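Local coordinates for gamma-glutamyltransferase 1 Threonine peptidase. MEROPS family T03 (Pseudomonas nitroreducens, PDB 7D9E), which probably transfers gamma-glutamyl groups from donors such as glutamine to acceptor amines or water, at residues A61-L64 / A65-P69; L236-S239 / D240-V243. All blocks are in the same frame, centred on the assembly; numbering follows the deposited sequence.

Interaction 1: residues A61-L64 / A65-P69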
# COMPACT_ATOMS: atom_id res chain seq x y z
N ALA A 61 -10.40 -5.40 -8.10
CA ALA A 61 -9.12 -5.99 -7.74
C ALA A 61 -8.70 -7.06 -8.74
O ALA A 61 -7.52 -7.14 -9.10
CB ALA A 61 -9.19 -6.58 -6.34
N PHE A 62 -9.64 -7.88 -9.21
CA PHE A 62 -9.24 -8.85 -10.23
C PHE A 62 -8.95 -8.16 -11.56
O PHE A 62 -8.04 -8.58 -12.29
CB PHE A 62 -10.28 -9.96 -10.38
CG PHE A 62 -10.22 -11.00 -9.29
CD1 PHE A 62 -9.14 -11.85 -9.18
CD2 PHE A 62 -11.27 -11.13 -8.40
CE1 PHE A 62 -9.11 -12.84 -8.18
CE2 PHE A 62 -11.25 -12.11 -7.40
CZ PHE A 62 -10.16 -12.94 -7.28
N THR A 63 -9.68 -7.08 -11.88
CA THR A 63 -9.41 -6.35 -13.12
C THR A 63 -8.00 -5.79 -13.12
O THR A 63 -7.26 -5.96 -14.10
CB THR A 63 -10.43 -5.23 -13.32
OG1 THR A 63 -11.71 -5.80 -13.61
CG2 THR A 63 -10.05 -4.35 -14.50
N LEU A 64 -7.59 -5.15 -12.02
CA LEU A 64 -6.25 -4.58 -11.96
C LEU A 64 -5.16 -5.64 -11.92
O LEU A 64 -4.01 -5.35 -12.29
CB LEU A 64 -6.15 -3.64 -10.76
CG LEU A 64 -7.10 -2.44 -10.80
CD1 LEU A 64 -7.13 -1.69 -9.46
CD2 LEU A 64 -6.71 -1.49 -11.92
N ALA A 65 -5.47 -6.86 -11.47
CA ALA A 65 -4.53 -7.97 -11.56
C ALA A 65 -4.21 -8.31 -13.01
O ALA A 65 -3.17 -8.94 -13.28
CB ALA A 65 -5.11 -9.17 -10.83
N VAL A 66 -5.07 -7.90 -13.94
CA VAL A 66 -4.83 -8.02 -15.36
C VAL A 66 -4.23 -6.75 -15.95
O VAL A 66 -3.21 -6.80 -16.64
CB VAL A 66 -6.14 -8.39 -16.09
CG1 VAL A 66 -5.90 -8.49 -17.58
CG2 VAL A 66 -6.72 -9.69 -15.54
N THR A 67 -4.84 -5.60 -15.68
CA THR A 67 -4.50 -4.37 -16.38
C THR A 67 -3.40 -3.56 -15.71
O THR A 67 -2.87 -2.65 -16.35
CB THR A 67 -5.74 -3.47 -16.57
OG1 THR A 67 -6.18 -2.99 -15.29
CG2 THR A 67 -6.86 -4.25 -17.26
N TYR A 68 -3.04 -3.88 -14.45
CA TYR A 68 -2.09 -2.98 -13.81
C TYR A 68 -1.11 -4.03 -13.17
O TYR A 68 -0.88 -4.01 -11.96
CB TYR A 68 -2.79 -2.27 -12.70
CG TYR A 68 -2.20 -0.95 -12.23
CD1 TYR A 68 -2.57 0.20 -12.88
CD2 TYR A 68 -1.16 -0.87 -11.34
CE1 TYR A 68 -2.09 1.43 -12.51
CE2 TYR A 68 -0.62 0.38 -11.00
CZ TYR A 68 -1.10 1.52 -11.60
OH TYR A 68 -0.60 2.78 -11.32
N PRO A 69 -0.53 -4.95 -13.97
CA PRO A 69 0.25 -6.06 -13.38
C PRO A 69 1.51 -5.64 -12.63
O PRO A 69 2.11 -6.48 -11.91
CB PRO A 69 0.63 -6.91 -14.61
CG PRO A 69 0.56 -5.96 -15.76
CD PRO A 69 -0.61 -5.05 -15.43

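Interaction 2: residues L236-S239 / D240-V243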
# COMPACT_ATOMS: atom_id res chain seq x y z
N LEU A 236 10.78 -21.62 -2.16
CA LEU A 236 10.52 -22.23 -0.87
C LEU A 236 9.05 -22.59 -0.68
O LEU A 236 8.75 -23.43 0.18
CB LEU A 236 10.87 -21.24 0.24
CG LEU A 236 12.34 -21.00 0.54
CD1 LEU A 236 13.01 -20.30 -0.61
CD2 LEU A 236 12.46 -20.14 1.80
N ILE A 237 8.15 -21.99 -1.44
CA ILE A 237 6.72 -22.18 -1.21
C ILE A 237 6.32 -23.59 -1.59
O ILE A 237 6.70 -24.10 -2.66
CB ILE A 237 5.91 -21.14 -1.97
CG1 ILE A 237 6.23 -19.76 -1.39
CG2 ILE A 237 4.41 -21.39 -1.84
CD1 ILE A 237 5.64 -18.63 -2.19
N THR A 238 5.59 -24.25 -0.69
CA THR A 238 5.13 -25.62 -0.85
C THR A 238 3.61 -25.68 -0.77
O THR A 238 2.94 -24.72 -0.42
CB THR A 238 5.71 -26.54 0.26
OG1 THR A 238 5.19 -26.13 1.53
CG2 THR A 238 7.23 -26.50 0.28
N SER A 239 3.06 -26.85 -1.10
CA SER A 239 1.62 -27.04 -0.93
C SER A 239 1.18 -26.75 0.51
O SER A 239 0.12 -26.15 0.73
CB SER A 239 1.23 -28.47 -1.33
OG SER A 239 -0.12 -28.72 -0.97
N ASP A 240 1.99 -27.15 1.50
CA ASP A 240 1.65 -26.89 2.89
C ASP A 240 1.48 -25.39 3.16
O ASP A 240 0.58 -24.98 3.89
CB ASP A 240 2.74 -27.43 3.83
CG ASP A 240 2.63 -28.92 4.07
OD1 ASP A 240 1.95 -29.62 3.29
OD2 ASP A 240 3.22 -29.39 5.07
N ASP A 241 2.37 -24.56 2.58
CA ASP A 241 2.28 -23.12 2.76
C ASP A 241 0.96 -22.60 2.21
O ASP A 241 0.29 -21.79 2.85
CB ASP A 241 3.42 -22.46 1.98
CG ASP A 241 4.76 -22.66 2.65
OD1 ASP A 241 4.95 -22.15 3.77
OD2 ASP A 241 5.62 -23.34 2.07
N LEU A 242 0.57 -23.09 1.03
CA LEU A 242 -0.65 -22.62 0.39
C LEU A 242 -1.89 -23.06 1.16
O LEU A 242 -2.79 -22.26 1.40
CB LEU A 242 -0.70 -23.09 -1.06
CG LEU A 242 0.38 -22.49 -1.95
CD1 LEU A 242 0.41 -23.23 -3.28
CD2 LEU A 242 0.14 -21.00 -2.18
N VAL A 243 -1.95 -24.34 1.56
CA VAL A 243 -3.15 -24.80 2.25
C VAL A 243 -3.27 -24.16 3.63
O VAL A 243 -4.39 -24.01 4.14
CB VAL A 243 -3.23 -26.34 2.34
CG1 VAL A 243 -3.21 -26.96 0.95
CG2 VAL A 243 -2.14 -26.88 3.23
O HOH W 1 8.23 -23.58 2.88

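Interaction 1: residues A61-L64 / A65-P69
Thr-63 O accepts two backbone bonds at once. Thr-67 N donates to it at 2.9 Å, the regular i to i+4 helical bond, while Val-66 N reaches the same Thr-63 O from above the carbonyl plane, 2.9 Å away, in an i to i+3 bond, its i+4 bond to Phe-62 O being weak. On either side of it along the chain, Ala-65 N donates to Ala-61 O (3.1 Å) and Tyr-68 N to Leu-64 O (2.8 Å). This is the C-terminal end of helix 53-67: Tyr-68 is the first residue to leave helical backbone angles, yet its N-H still closes the last turn. The helix belongs to an Ntn-hydrolase fold and is buried here, with helices 37-48, 146-159 and 200-212 packing on its side chains and the other subunit against Ala-61, where Tyr-18 of that subunit hydrogen-bonds the carbonyl oxygen.

One apolar pair crosses the segments. Leu-64 and Tyr-68 lie side by side and point the same way, Leu-64 CD2 resting 4.1 Å from Tyr-68 CB.

Among the polar side chains, Thr-67 holds OG1 between its backbone N and carbonyl carbon (chi1 68°), where Asp-36 bonds it; Leu-64 CD2 sits 3.7 Å from this Thr-67 OG1. Thr-63 turns its own hydroxyl back to Ala-59 O, one turn earlier, and its CG2 faces Thr-67 OG1 at 4.2 Å.

Interaction 2: residues L236-S239 / D240-V243
Asp-241 reaches back to Thr-238, the N-cap of helix 239-244, and makes the side-chain-to-N-cap half of a capping box. Its CG stands anti to the carbonyl carbon (chi1 -73°), which swings the carboxylate toward the start of the helix. There OD2 takes Thr-238 N on its anti lone pair at 2.9 Å, while Thr-238 OG1 donates to the same OD2, also at 2.9 Å, from above the carboxylate plane. The threonine can do this because its hydroxyl sits between its own backbone N and carbonyl carbon (chi1 65°). A water adds a third donor to Asp-241 OD2 at 2.7 Å and also bonds Leu-236 O, linking the carboxylate to the loop. Asp-241 OD1 is held separately by the backbone N-H of Lys-99, so both oxygens are fixed and the carboxylate's rotation with them. With an alanine here, Thr-238 N and the backbone N-H of Lys-99 would probably both lose their acceptor, and the water on Leu-236 O its second partner.

Beneath the cap, Ile-237 and Leu-242 form a hydrophobic staple: their side chains cross at about a right angle, Ile-237 CG2 lying 4.2 Å from Leu-242 CG, and both pack on helix 221-233. Leu-242 N closes the first turn on Thr-238 O at 3.2 Å. One residue on, Val-243 N meets Ser-239 O nearly head-on at 2.9 Å, with an N-H...O angle of 168°.

How the interactions relate
Interaction 1 is wholly buried and ends a helix; interaction 2 is partly exposed and starts one. They share no secondary-structure element, interaction 1 closing helix 53-67 and interaction 2 opening helix 239-244, and their nearest atoms are about 14 Å apart. In the core, the hydrogen bonds between the two segments are all main-chain, the threonine hydroxyls being tied to partners beyond them, and the other subunit packs on part of the turn. Toward the surface, a charged side chain and a water do much of the work, and no other chain of the assembly touches the site. The bound inhibitor lies about 10 Å from the side chain of Tyr-68 in interaction 1.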